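Local coordinates for Ent-copalyl diphosphate synthase (Streptomyces platensis, PDB 5BP8), which belongs to the terpene cyclases related to the squalene-hopene cyclases and is built mainly of helices, at residues Ala430-Thr435 with Gln457-Thr462; Ala265-Ser270 with Pro503-Arg508; Asp306-Ala311 with Ser348-Ala353; Ala10-Leu15 with Ser274-Glu279. All coordinates share one frame; numbering follows the deposited sequence.

Contact 1: Ala430-Thr435 with Gln457-Thr462; sequences AWALAT and QLLMRT
L459 leads the apolar packing between residues 430-435 and 457-462, setting its CD2 4.1 Å from CB of A432 and 4.2 Å from CD2 of L433. Both of the closest approaches are thus made by one leucine branch, which sits against the small alanine and the branched tip of its neighbour. With CG anti to the carbonyl carbon (chi1 -68°) and the chain then extended (chi2 171°), the leucine reaches outward to this spot. A432 and L459 are also the closest backbone pair, their CA atoms 7.8 Å apart. CD2 of L458 flanks the same alanine at 4.7 Å from its CB, widening the apolar patch.

The hydrogen bonds stay within each segment. OG1 of T435 donates to W431 O at 2.8 Å, from a position tilted out of the carbonyl plane. The same rotation sets CG2 of T435 over one face of the W431 indole, 3.6 Å above the plane and toward its rim. In the partner segment OG1 of T462, the first residue to leave the helix, donates to L458 O at 2.6 Å. Both threonines turn their hydroxyls back on a carbonyl one helical turn earlier.

W442, in the intervening loop, touches L459 and T435 and donates its indole N-H to A432 O. Helix 469-484 packs against L433 and L459 through S474, helix 402-416 meets W431 and L458, and helix 504-518 covers Q457 and M460, which places the contact among consecutive helices, consistent with the alpha/alpha barrel of the squalene-hopene cyclase family.

Contact 2: Ala265-Ser270 with Pro503-Arg508; sequences AWVLNS and PVTVIR
W266 lays the base of its side chain against V506, with W266 CB 4.0 Å from V506 CG2. The tryptophan sets out toward helix 504-518 but then carries its indole away from it, its first torsion at -93° lying well off the usual staggered value. The other valine methyl, CG1, approaches the ring obliquely, so one branch of V506 meets CB and the other the near part of the ring.

Beside this pair, V267 and T505 meet methyl to methyl: CG2 of V267 lies 4.0 Å from CG2 of T505, the two side chains crossing at a slant. The threonine offers carbon because its CG2, not its hydroxyl, stands anti to the backbone N (chi1 -58°). Compact beta-branched residues let the backbones come close, and the CA atoms of V267 and V506 are 5.8 Å apart.

A single water provides the polar link. It donates to the carbonyl O of V506 at 2.9 Å and is hydrogen-bonded to OG of S270 at 2.7 Å, bridging a helical hydroxyl to a backbone carbonyl beyond the apolar patch.

The rest of the indole is surrounded by other elements. F262 meets it edge-to-face, H354 stands nearly perpendicular to it, and NE1 makes a weak hydrogen bond to Y404 OH. Helix 307-319 supplies D309 and A312 against the ring and holds N269 through A312 O, while helix 7-20 packs L16 on L268 and L15 and T19 on T505. Helix 260-274 is thus in contact with helices 307-319, 504-518 and 7-20.

Contact 3: Asp306-Ala311 with Ser348-Ala353; sequences DSDDTA and STSTNA
Van der Waals contact between S307, D308 and T351 carries this buried meeting of two helix starts. CG2 of T351, anti to its own backbone N, comes unusually close to S307 OG, at 3.1 Å, while its OG1 faces D308 CB at 3.4 Å. The aspartate runs obliquely across the threonine, its OD1 3.4 Å from T351 CA. Short side chains suit the close approach: the axes of 307-311 and 349-353 pass 8.7 Å apart, inclined by 29° with the same sense of direction.

Between the acid and S350 sits a water that donates to D308 OD2 and to S350 OG, each at 2.7 Å. The other carboxylate oxygen, OD1, is hydrogen-bonded to ND1 of H354, and S350 OG to D396. S307 OG is bonded to the carbonyl O of S339.

Capping bonds fix the N-terminus of each helix. OD2 of D306 accepts from D309 N in a nearly straight bond (171°), met from above the carboxylate plane. OG of S348 accepts from both T351 N, at 3.0 Å, and T351 OG1, at 2.8 Å, which pins the threonine rotation that presents CG2 to S307.

D306, D308 and D309 form the Asp-x-Asp-Asp sequence that is the hallmark of class II terpene cyclases, here folded as an N-cap and first helical turn and backed by helix 349-365.

Contact 4: Ala10-Leu15 with Ser274-Glu279; sequences AEAAAL and SGLRYE
A12 is the buried centre of this small contact: its CB points at the loop and lies 4.0 Å from CD1 of L276 and 4.5 Å from CB of Y278. The leucine comes in with the end of its chain and the tyrosine with its first side-chain carbon, so the methyl group meets both. Beyond CB the tyrosine ring turns away from segment 10-15 of helix 7-20, and its hydroxyl is hydrogen-bonded to H320. L512 of helix 504-518 also packs on A12, and A516 on L276.

The outer side is loose: A10, A13 and A14 are exposed. R277 sets out away from the helix, yet its NH1 reaches a salt bridge with E9. E11 is paired with R8.

The loop itself is shaped at its start. OG of S274 accepts from L276 N at 3.1 Å, a nearly straight bond (164°), while G275 adopts a positive phi of 80° on leaving helix 260-274. Side-chain oxygen to the backbone N two residues on makes an ST turn, and this one brings L276 round to meet the N-terminal helix.

In the fold
Contacts 1 and 3 are buried, whereas contacts 2 and 4 are partly buried, and contact 4 has one clearly exposed flank. Contacts 1 and 4 are purely apolar across their segments; contacts 2 and 3 each add a bridging water, and contact 3 is much the most polar, with aspartates, serines and threonines. Helix 260-274 joins three of them: it carries one side of contact 2, the indole of its W266 packs against D308 and D309 of contact 3, and the loop that follows it forms contact 4. Contacts 2 and 4 also meet through T505 and L15. Contact 1 stands apart, touching none of the others, though nearest atoms come within about 5 Å of contact 2.

Contact 1: Ala430-Thr435 with Gln457-Thr462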
loop_
_atom_site.group_PDB
_atom_site.type_symbol
_atom_site.label_atom_id
_atom_site.label_comp_id
_atom_site.label_asym_id
_atom_site.label_seq_id
_atom_site.Cartn_x
_atom_site.Cartn_y
_atom_site.Cartn_z
ATOM N N ALA A 430 16.844 -16.917 12.162
ATOM C CA ALA A 430 17.661 -16.383 13.238
ATOM C C ALA A 430 17.341 -14.899 13.503
ATOM O O ALA A 430 17.287 -14.467 14.660
ATOM C CB ALA A 430 19.130 -16.549 12.921
ATOM N N TRP A 431 17.185 -14.138 12.424
ATOM C CA TRP A 431 16.823 -12.721 12.514
ATOM C C TRP A 431 15.454 -12.546 13.154
ATOM O O TRP A 431 15.237 -11.648 13.991
ATOM C CB TRP A 431 16.883 -12.089 11.126
ATOM C CG TRP A 431 16.470 -10.664 11.074
ATOM C CD1 TRP A 431 17.237 -9.583 11.362
ATOM C CD2 TRP A 431 15.187 -10.159 10.697
ATOM N NE1 TRP A 431 16.521 -8.418 11.166
ATOM C CE2 TRP A 431 15.255 -8.743 10.780
ATOM C CE3 TRP A 431 13.994 -10.752 10.297
ATOM C CZ2 TRP A 431 14.169 -7.920 10.467
ATOM C CZ3 TRP A 431 12.917 -9.930 9.983
ATOM C CH2 TRP A 431 13.019 -8.534 10.066
ATOM N N ALA A 432 14.526 -13.413 12.789
ATOM C CA ALA A 432 13.237 -13.420 13.434
ATOM C C ALA A 432 13.352 -13.632 14.934
ATOM O O ALA A 432 12.751 -12.906 15.707
ATOM C CB ALA A 432 12.307 -14.452 12.803
ATOM N N LEU A 433 14.149 -14.605 15.381
ATOM C CA LEU A 433 14.228 -14.865 16.808
ATOM C C LEU A 433 14.844 -13.663 17.517
ATOM O O LEU A 433 14.446 -13.299 18.620
ATOM C CB LEU A 433 15.074 -16.126 17.088
ATOM C CG LEU A 433 14.554 -17.443 16.531
ATOM C CD1 LEU A 433 15.530 -18.571 16.821
ATOM C CD2 LEU A 433 13.200 -17.768 17.126
ATOM N N ALA A 434 15.823 -13.054 16.866
ATOM C CA ALA A 434 16.585 -11.972 17.455
ATOM C C ALA A 434 15.780 -10.684 17.571
ATOM O O ALA A 434 16.103 -9.835 18.398
ATOM C CB ALA A 434 17.818 -11.715 16.625
ATOM N N THR A 435 14.769 -10.532 16.730
ATOM C CA THR A 435 13.999 -9.278 16.678
ATOM C C THR A 435 12.649 -9.337 17.373
ATOM O O THR A 435 11.936 -8.320 17.440
ATOM C CB THR A 435 13.752 -8.854 15.219
ATOM O OG1 THR A 435 13.130 -9.917 14.498
ATOM C CG2 THR A 435 15.049 -8.436 14.537
ATOM N N GLN A 457 4.403 -17.260 10.531
ATOM C CA GLN A 457 4.402 -18.043 9.290
ATOM C C GLN A 457 5.793 -18.465 8.866
ATOM O O GLN A 457 6.000 -19.637 8.532
ATOM C CB GLN A 457 3.805 -17.271 8.131
ATOM C CG GLN A 457 2.319 -17.053 8.233
ATOM C CD GLN A 457 1.764 -16.411 6.981
ATOM O OE1 GLN A 457 2.036 -16.870 5.859
ATOM N NE2 GLN A 457 0.971 -15.350 7.162
ATOM N N LEU A 458 6.737 -17.518 8.867
ATOM C CA LEU A 458 8.119 -17.803 8.504
ATOM C C LEU A 458 8.667 -18.927 9.363
ATOM O O LEU A 458 9.237 -19.898 8.840
ATOM C CB LEU A 458 9.000 -16.559 8.651
ATOM C CG LEU A 458 10.499 -16.714 8.371
ATOM C CD1 LEU A 458 10.760 -17.424 7.058
ATOM C CD2 LEU A 458 11.212 -15.364 8.370
ATOM N N LEU A 459 8.521 -18.789 10.686
ATOM C CA LEU A 459 9.083 -19.764 11.617
ATOM C C LEU A 459 8.445 -21.143 11.474
ATOM O O LEU A 459 9.161 -22.160 11.452
ATOM C CB LEU A 459 8.955 -19.272 13.058
ATOM C CG LEU A 459 9.802 -18.051 13.440
ATOM C CD1 LEU A 459 9.409 -17.550 14.824
ATOM C CD2 LEU A 459 11.289 -18.359 13.401
HETATM N N MSE A 460 7.123 -21.185 11.361
HETATM C CA MSE A 460 6.415 -22.471 11.241
HETATM C C MSE A 460 6.660 -23.134 9.910
HETATM O O MSE A 460 6.943 -24.362 9.848
HETATM C CB MSE A 460 4.931 -22.311 11.540
HETATM C CG MSE A 460 4.644 -21.890 12.972
HETATM SE SE MSE A 460 5.192 -23.238 14.306
HETATM C CE MSE A 460 7.115 -23.040 14.517
ATOM N N ARG A 461 6.585 -22.375 8.825
ATOM C CA ARG A 461 6.702 -22.982 7.499
ATOM C C ARG A 461 8.123 -23.449 7.160
ATOM O O ARG A 461 8.292 -24.321 6.293
ATOM C CB ARG A 461 6.156 -22.067 6.418
ATOM C CG ARG A 461 4.632 -21.913 6.466
ATOM C CD ARG A 461 4.124 -20.747 5.636
ATOM N NE ARG A 461 4.425 -20.841 4.209
ATOM C CZ ARG A 461 4.115 -19.893 3.318
ATOM N NH1 ARG A 461 3.482 -18.773 3.685
ATOM N NH2 ARG A 461 4.443 -20.053 2.062
ATOM N N THR A 462 9.131 -22.912 7.846
ATOM C CA THR A 462 10.524 -23.255 7.544
ATOM C C THR A 462 11.133 -24.142 8.612
ATOM O O THR A 462 12.334 -24.372 8.609
ATOM C CB THR A 462 11.399 -21.997 7.363
ATOM O OG1 THR A 462 11.472 -21.255 8.588
ATOM C CG2 THR A 462 10.863 -21.137 6.241
#

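Contact 2: Ala265-Ser270 with Pro503-Arg508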
loop_
_atom_site.group_PDB
_atom_site.type_symbol
_atom_site.label_atom_id
_atom_site.label_comp_id
_atom_site.label_asym_id
_atom_site.label_seq_id
_atom_site.Cartn_x
_atom_site.Cartn_y
_atom_site.Cartn_z
ATOM N N ALA A 265 -5.881 -12.413 -4.545
ATOM C CA ALA A 265 -4.692 -13.276 -4.646
ATOM C C ALA A 265 -3.992 -13.471 -3.306
ATOM O O ALA A 265 -3.583 -14.582 -2.950
ATOM C CB ALA A 265 -3.721 -12.699 -5.647
ATOM N N TRP A 266 -3.833 -12.378 -2.563
ATOM C CA TRP A 266 -3.140 -12.460 -1.280
ATOM C C TRP A 266 -3.947 -13.293 -0.265
ATOM O O TRP A 266 -3.380 -14.127 0.446
ATOM C CB TRP A 266 -2.779 -11.065 -0.731
ATOM C CG TRP A 266 -1.333 -10.552 -1.105
ATOM C CD1 TRP A 266 -0.283 -10.389 -0.240
ATOM C CD2 TRP A 266 -0.823 -10.167 -2.420
ATOM N NE1 TRP A 266 0.822 -9.910 -0.906
ATOM C CE2 TRP A 266 0.532 -9.763 -2.240
ATOM C CE3 TRP A 266 -1.369 -10.151 -3.718
ATOM C CZ2 TRP A 266 1.349 -9.303 -3.315
ATOM C CZ3 TRP A 266 -0.555 -9.642 -4.799
ATOM C CH2 TRP A 266 0.782 -9.248 -4.584
ATOM N N VAL A 267 -5.261 -13.109 -0.235
ATOM C CA VAL A 267 -6.118 -13.910 0.616
ATOM C C VAL A 267 -6.014 -15.388 0.238
ATOM O O VAL A 267 -5.801 -16.249 1.112
ATOM C CB VAL A 267 -7.590 -13.459 0.567
ATOM C CG1 VAL A 267 -8.470 -14.476 1.275
ATOM C CG2 VAL A 267 -7.756 -12.086 1.222
ATOM N N LEU A 268 -6.157 -15.692 -1.054
ATOM C CA LEU A 268 -6.037 -17.078 -1.493
ATOM C C LEU A 268 -4.666 -17.691 -1.197
ATOM O O LEU A 268 -4.580 -18.845 -0.744
ATOM C CB LEU A 268 -6.358 -17.184 -2.980
ATOM C CG LEU A 268 -7.827 -17.015 -3.336
ATOM C CD1 LEU A 268 -7.967 -16.841 -4.831
ATOM C CD2 LEU A 268 -8.605 -18.230 -2.827
ATOM N N ASN A 269 -3.585 -16.938 -1.406
ATOM C CA ASN A 269 -2.244 -17.472 -1.121
ATOM C C ASN A 269 -1.971 -17.668 0.358
ATOM O O ASN A 269 -1.326 -18.642 0.753
ATOM C CB ASN A 269 -1.128 -16.641 -1.774
ATOM C CG ASN A 269 -1.119 -16.785 -3.291
ATOM O OD1 ASN A 269 -1.458 -17.847 -3.839
ATOM N ND2 ASN A 269 -0.748 -15.712 -3.982
ATOM N N SER A 270 -2.487 -16.775 1.190
ATOM C CA SER A 270 -2.378 -16.956 2.628
ATOM C C SER A 270 -3.122 -18.215 3.078
ATOM O O SER A 270 -2.580 -19.012 3.848
ATOM C CB SER A 270 -2.923 -15.728 3.359
ATOM O OG SER A 270 -2.022 -14.645 3.202
ATOM N N PRO A 503 -4.170 -2.758 4.057
ATOM C CA PRO A 503 -5.130 -3.663 3.410
ATOM C C PRO A 503 -5.635 -4.666 4.454
ATOM O O PRO A 503 -5.007 -5.728 4.717
ATOM C CB PRO A 503 -4.312 -4.292 2.322
ATOM C CG PRO A 503 -2.935 -4.433 2.940
ATOM C CD PRO A 503 -2.791 -3.225 3.868
ATOM N N VAL A 504 -6.754 -4.307 5.067
ATOM C CA VAL A 504 -7.193 -4.928 6.313
ATOM C C VAL A 504 -7.517 -6.425 6.125
ATOM O O VAL A 504 -7.182 -7.245 6.959
ATOM C CB VAL A 504 -8.412 -4.166 6.899
ATOM C CG1 VAL A 504 -9.040 -4.924 8.064
ATOM C CG2 VAL A 504 -8.014 -2.736 7.301
ATOM N N THR A 505 -8.142 -6.770 5.014
ATOM C CA THR A 505 -8.561 -8.159 4.802
ATOM C C THR A 505 -7.322 -9.002 4.519
ATOM O O THR A 505 -7.203 -10.141 4.983
ATOM C CB THR A 505 -9.564 -8.246 3.668
ATOM O OG1 THR A 505 -10.700 -7.410 3.985
ATOM C CG2 THR A 505 -10.014 -9.688 3.444
ATOM N N VAL A 506 -6.385 -8.415 3.787
ATOM C CA VAL A 506 -5.066 -9.033 3.588
ATOM C C VAL A 506 -4.391 -9.369 4.918
ATOM O O VAL A 506 -3.847 -10.468 5.118
ATOM C CB VAL A 506 -4.187 -8.149 2.666
ATOM C CG1 VAL A 506 -2.735 -8.606 2.674
ATOM C CG2 VAL A 506 -4.706 -8.192 1.239
ATOM N N ILE A 507 -4.422 -8.428 5.846
ATOM C CA ILE A 507 -3.812 -8.657 7.142
ATOM C C ILE A 507 -4.567 -9.750 7.928
ATOM O O ILE A 507 -3.938 -10.616 8.526
ATOM C CB ILE A 507 -3.726 -7.339 7.939
ATOM C CG1 ILE A 507 -2.803 -6.346 7.222
ATOM C CG2 ILE A 507 -3.202 -7.588 9.351
ATOM C CD1 ILE A 507 -2.926 -4.917 7.759
ATOM N N ARG A 508 -5.891 -9.711 7.894
ATOM C CA ARG A 508 -6.712 -10.713 8.566
ATOM C C ARG A 508 -6.374 -12.107 8.036
ATOM O O ARG A 508 -6.331 -13.075 8.808
ATOM C CB ARG A 508 -8.209 -10.415 8.427
ATOM C CG ARG A 508 -8.632 -9.147 9.173
ATOM C CD ARG A 508 -10.126 -8.873 9.163
ATOM N NE ARG A 508 -10.785 -9.635 10.215
ATOM C CZ ARG A 508 -11.939 -9.317 10.809
ATOM N NH1 ARG A 508 -12.627 -8.208 10.497
ATOM N NH2 ARG A 508 -12.409 -10.129 11.749
HETATM O O HOH W 1 -2.333 -11.945 3.112
#

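Contact 3: Asp306-Ala311 with Ser348-Ala353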
loop_
_atom_site.group_PDB
_atom_site.type_symbol
_atom_site.label_atom_id
_atom_site.label_comp_id
_atom_site.label_asym_id
_atom_site.label_seq_id
_atom_site.Cartn_x
_atom_site.Cartn_y
_atom_site.Cartn_z
ATOM N N ASP A 306 1.398 -5.254 -13.402
ATOM C CA ASP A 306 2.701 -5.349 -12.786
ATOM C C ASP A 306 2.994 -6.790 -12.470
ATOM O O ASP A 306 2.086 -7.590 -12.269
ATOM C CB ASP A 306 2.811 -4.484 -11.505
ATOM C CG ASP A 306 2.027 -5.055 -10.354
ATOM O OD1 ASP A 306 0.829 -4.719 -10.202
ATOM O OD2 ASP A 306 2.622 -5.835 -9.588
ATOM N N SER A 307 4.270 -7.129 -12.382
ATOM C CA SER A 307 4.632 -8.526 -12.234
ATOM C C SER A 307 4.384 -9.097 -10.839
ATOM O O SER A 307 4.254 -10.312 -10.690
ATOM C CB SER A 307 6.086 -8.771 -12.631
ATOM O OG SER A 307 7.023 -8.134 -11.786
ATOM N N ASP A 308 4.327 -8.241 -9.817
ATOM C CA ASP A 308 4.081 -8.738 -8.469
ATOM C C ASP A 308 2.658 -9.255 -8.383
ATOM O O ASP A 308 2.430 -10.406 -7.986
ATOM C CB ASP A 308 4.369 -7.658 -7.433
ATOM C CG ASP A 308 4.385 -8.184 -6.000
ATOM O OD1 ASP A 308 4.888 -9.322 -5.770
ATOM O OD2 ASP A 308 3.931 -7.408 -5.090
ATOM N N ASP A 309 1.687 -8.413 -8.755
ATOM C CA ASP A 309 0.323 -8.830 -8.790
ATOM C C ASP A 309 0.108 -9.991 -9.768
ATOM O O ASP A 309 -0.640 -10.928 -9.457
ATOM C CB ASP A 309 -0.593 -7.661 -9.156
ATOM C CG ASP A 309 -0.719 -6.670 -8.027
ATOM O OD1 ASP A 309 -1.157 -7.093 -6.948
ATOM O OD2 ASP A 309 -0.333 -5.488 -8.212
ATOM N N THR A 310 0.781 -9.934 -10.912
ATOM C CA THR A 310 0.633 -10.989 -11.928
ATOM C C THR A 310 1.107 -12.329 -11.343
ATOM O O THR A 310 0.396 -13.333 -11.444
ATOM C CB THR A 310 1.405 -10.640 -13.220
ATOM O OG1 THR A 310 0.834 -9.466 -13.810
ATOM C CG2 THR A 310 1.300 -11.771 -14.256
ATOM N N ALA A 311 2.285 -12.326 -10.720
ATOM C CA ALA A 311 2.865 -13.543 -10.127
ATOM C C ALA A 311 1.977 -14.071 -9.002
ATOM O O ALA A 311 1.677 -15.252 -8.947
ATOM C CB ALA A 311 4.268 -13.285 -9.628
ATOM N N SER A 348 12.355 -4.698 -6.843
ATOM C CA SER A 348 11.620 -5.186 -5.701
ATOM C C SER A 348 12.034 -6.612 -5.337
ATOM O O SER A 348 11.979 -7.524 -6.171
ATOM C CB SER A 348 10.133 -5.145 -6.003
ATOM O OG SER A 348 9.398 -5.846 -5.023
ATOM N N THR A 349 12.416 -6.815 -4.085
ATOM C CA THR A 349 12.755 -8.162 -3.590
ATOM C C THR A 349 11.502 -9.013 -3.440
ATOM O O THR A 349 11.499 -10.184 -3.846
ATOM C CB THR A 349 13.488 -8.102 -2.235
ATOM O OG1 THR A 349 12.698 -7.346 -1.294
ATOM C CG2 THR A 349 14.856 -7.453 -2.392
ATOM N N SER A 350 10.406 -8.422 -2.927
ATOM C CA SER A 350 9.158 -9.169 -2.727
ATOM C C SER A 350 8.577 -9.609 -4.081
ATOM O O SER A 350 8.013 -10.694 -4.186
ATOM C CB SER A 350 8.110 -8.365 -1.906
ATOM O OG SER A 350 7.564 -7.329 -2.683
ATOM N N THR A 351 8.708 -8.774 -5.100
ATOM C CA THR A 351 8.224 -9.109 -6.441
ATOM C C THR A 351 8.961 -10.346 -6.988
ATOM O O THR A 351 8.343 -11.288 -7.492
ATOM C CB THR A 351 8.380 -7.919 -7.384
ATOM O OG1 THR A 351 7.580 -6.820 -6.909
ATOM C CG2 THR A 351 7.971 -8.259 -8.835
ATOM N N ASN A 352 10.278 -10.334 -6.873
ATOM C CA ASN A 352 11.074 -11.475 -7.322
ATOM C C ASN A 352 10.770 -12.740 -6.547
ATOM O O ASN A 352 10.669 -13.816 -7.147
ATOM C CB ASN A 352 12.553 -11.132 -7.326
ATOM C CG ASN A 352 12.948 -10.343 -8.562
ATOM O OD1 ASN A 352 13.390 -10.921 -9.585
ATOM N ND2 ASN A 352 12.757 -9.033 -8.512
ATOM N N ALA A 353 10.590 -12.620 -5.225
ATOM C CA ALA A 353 10.064 -13.738 -4.424
ATOM C C ALA A 353 8.754 -14.291 -4.968
ATOM O O ALA A 353 8.599 -15.520 -5.105
ATOM C CB ALA A 353 9.901 -13.341 -2.955
HETATM O O HOH W 2 4.902 -7.609 -2.621
#

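Contact 4: Ala10-Leu15 with Ser274-Glu279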
loop_
_atom_site.group_PDB
_atom_site.type_symbol
_atom_site.label_atom_id
_atom_site.label_comp_id
_atom_site.label_asym_id
_atom_site.label_seq_id
_atom_site.Cartn_x
_atom_site.Cartn_y
_atom_site.Cartn_z
ATOM N N ALA A 10 -13.869 -22.882 9.816
ATOM C CA ALA A 10 -15.031 -21.998 9.747
ATOM C C ALA A 10 -14.591 -20.563 9.490
ATOM O O ALA A 10 -15.201 -19.843 8.714
ATOM C CB ALA A 10 -15.844 -22.089 11.041
ATOM N N GLU A 11 -13.548 -20.140 10.187
ATOM C CA GLU A 11 -12.968 -18.825 9.956
ATOM C C GLU A 11 -12.501 -18.634 8.523
ATOM O O GLU A 11 -12.712 -17.585 7.953
ATOM C CB GLU A 11 -11.761 -18.628 10.836
ATOM C CG GLU A 11 -12.068 -18.037 12.179
ATOM C CD GLU A 11 -10.796 -17.658 12.900
ATOM O OE1 GLU A 11 -10.307 -18.522 13.654
ATOM O OE2 GLU A 11 -10.263 -16.532 12.665
ATOM N N ALA A 12 -11.833 -19.644 7.963
ATOM C CA ALA A 12 -11.400 -19.593 6.574
ATOM C C ALA A 12 -12.568 -19.418 5.617
ATOM O O ALA A 12 -12.518 -18.603 4.681
ATOM C CB ALA A 12 -10.582 -20.822 6.210
ATOM N N ALA A 13 -13.635 -20.168 5.850
ATOM C CA ALA A 13 -14.806 -20.071 5.005
ATOM C C ALA A 13 -15.482 -18.699 5.116
ATOM O O ALA A 13 -15.958 -18.147 4.136
ATOM C CB ALA A 13 -15.790 -21.181 5.346
ATOM N N ALA A 14 -15.516 -18.147 6.320
ATOM C CA ALA A 14 -16.109 -16.827 6.545
ATOM C C ALA A 14 -15.270 -15.735 5.871
ATOM O O ALA A 14 -15.813 -14.792 5.290
ATOM C CB ALA A 14 -16.222 -16.540 8.042
ATOM N N LEU A 15 -13.953 -15.866 5.946
ATOM C CA LEU A 15 -13.057 -14.893 5.292
ATOM C C LEU A 15 -13.233 -14.926 3.769
ATOM O O LEU A 15 -13.325 -13.886 3.104
ATOM C CB LEU A 15 -11.602 -15.199 5.635
ATOM C CG LEU A 15 -10.577 -14.145 5.219
ATOM C CD1 LEU A 15 -10.857 -12.835 5.963
ATOM C CD2 LEU A 15 -9.188 -14.670 5.518
ATOM N N SER A 274 -1.837 -21.780 4.807
ATOM C CA SER A 274 -2.304 -22.033 6.169
ATOM C C SER A 274 -2.412 -23.509 6.534
ATOM O O SER A 274 -2.393 -23.847 7.711
ATOM C CB SER A 274 -3.673 -21.381 6.390
ATOM O OG SER A 274 -4.700 -22.068 5.698
ATOM N N GLY A 275 -2.582 -24.374 5.541
ATOM C CA GLY A 275 -2.858 -25.789 5.842
ATOM C C GLY A 275 -4.313 -26.080 6.196
ATOM O O GLY A 275 -4.665 -27.229 6.448
ATOM N N LEU A 276 -5.178 -25.060 6.207
ATOM C CA LEU A 276 -6.609 -25.259 6.443
ATOM C C LEU A 276 -7.348 -25.845 5.244
ATOM O O LEU A 276 -7.013 -25.566 4.089
ATOM C CB LEU A 276 -7.282 -23.935 6.846
ATOM C CG LEU A 276 -6.805 -23.360 8.174
ATOM C CD1 LEU A 276 -7.312 -21.920 8.317
ATOM C CD2 LEU A 276 -7.270 -24.192 9.357
ATOM N N ARG A 277 -8.379 -26.645 5.535
ATOM C CA ARG A 277 -9.264 -27.184 4.515
ATOM C C ARG A 277 -10.384 -26.193 4.257
ATOM O O ARG A 277 -10.989 -25.673 5.181
ATOM C CB ARG A 277 -9.867 -28.539 4.931
ATOM C CG ARG A 277 -8.883 -29.706 4.913
ATOM C CD ARG A 277 -9.569 -31.054 5.168
ATOM N NE ARG A 277 -9.561 -31.402 6.593
ATOM C CZ ARG A 277 -10.602 -31.340 7.432
ATOM N NH1 ARG A 277 -10.429 -31.688 8.703
ATOM N NH2 ARG A 277 -11.812 -30.944 7.030
ATOM N N TYR A 278 -10.610 -25.904 2.989
ATOM C CA TYR A 278 -11.685 -25.033 2.560
ATOM C C TYR A 278 -11.859 -25.271 1.091
ATOM O O TYR A 278 -10.994 -25.878 0.439
ATOM C CB TYR A 278 -11.328 -23.553 2.774
ATOM C CG TYR A 278 -10.077 -23.171 2.049
ATOM C CD1 TYR A 278 -10.119 -22.693 0.734
ATOM C CD2 TYR A 278 -8.845 -23.311 2.659
ATOM C CE1 TYR A 278 -8.960 -22.354 0.063
ATOM C CE2 TYR A 278 -7.684 -22.974 2.001
ATOM C CZ TYR A 278 -7.744 -22.509 0.704
ATOM O OH TYR A 278 -6.570 -22.191 0.078
ATOM N N GLU A 279 -12.979 -24.785 0.580
ATOM C CA GLU A 279 -13.222 -24.713 -0.842
ATOM C C GLU A 279 -13.180 -23.231 -1.258
ATOM O O GLU A 279 -13.981 -22.411 -0.770
ATOM C CB GLU A 279 -14.577 -25.351 -1.137
ATOM C CG GLU A 279 -15.004 -25.319 -2.592
ATOM C CD GLU A 279 -14.156 -26.200 -3.488
ATOM O OE1 GLU A 279 -13.415 -27.072 -2.978
ATOM O OE2 GLU A 279 -14.253 -26.028 -4.722
#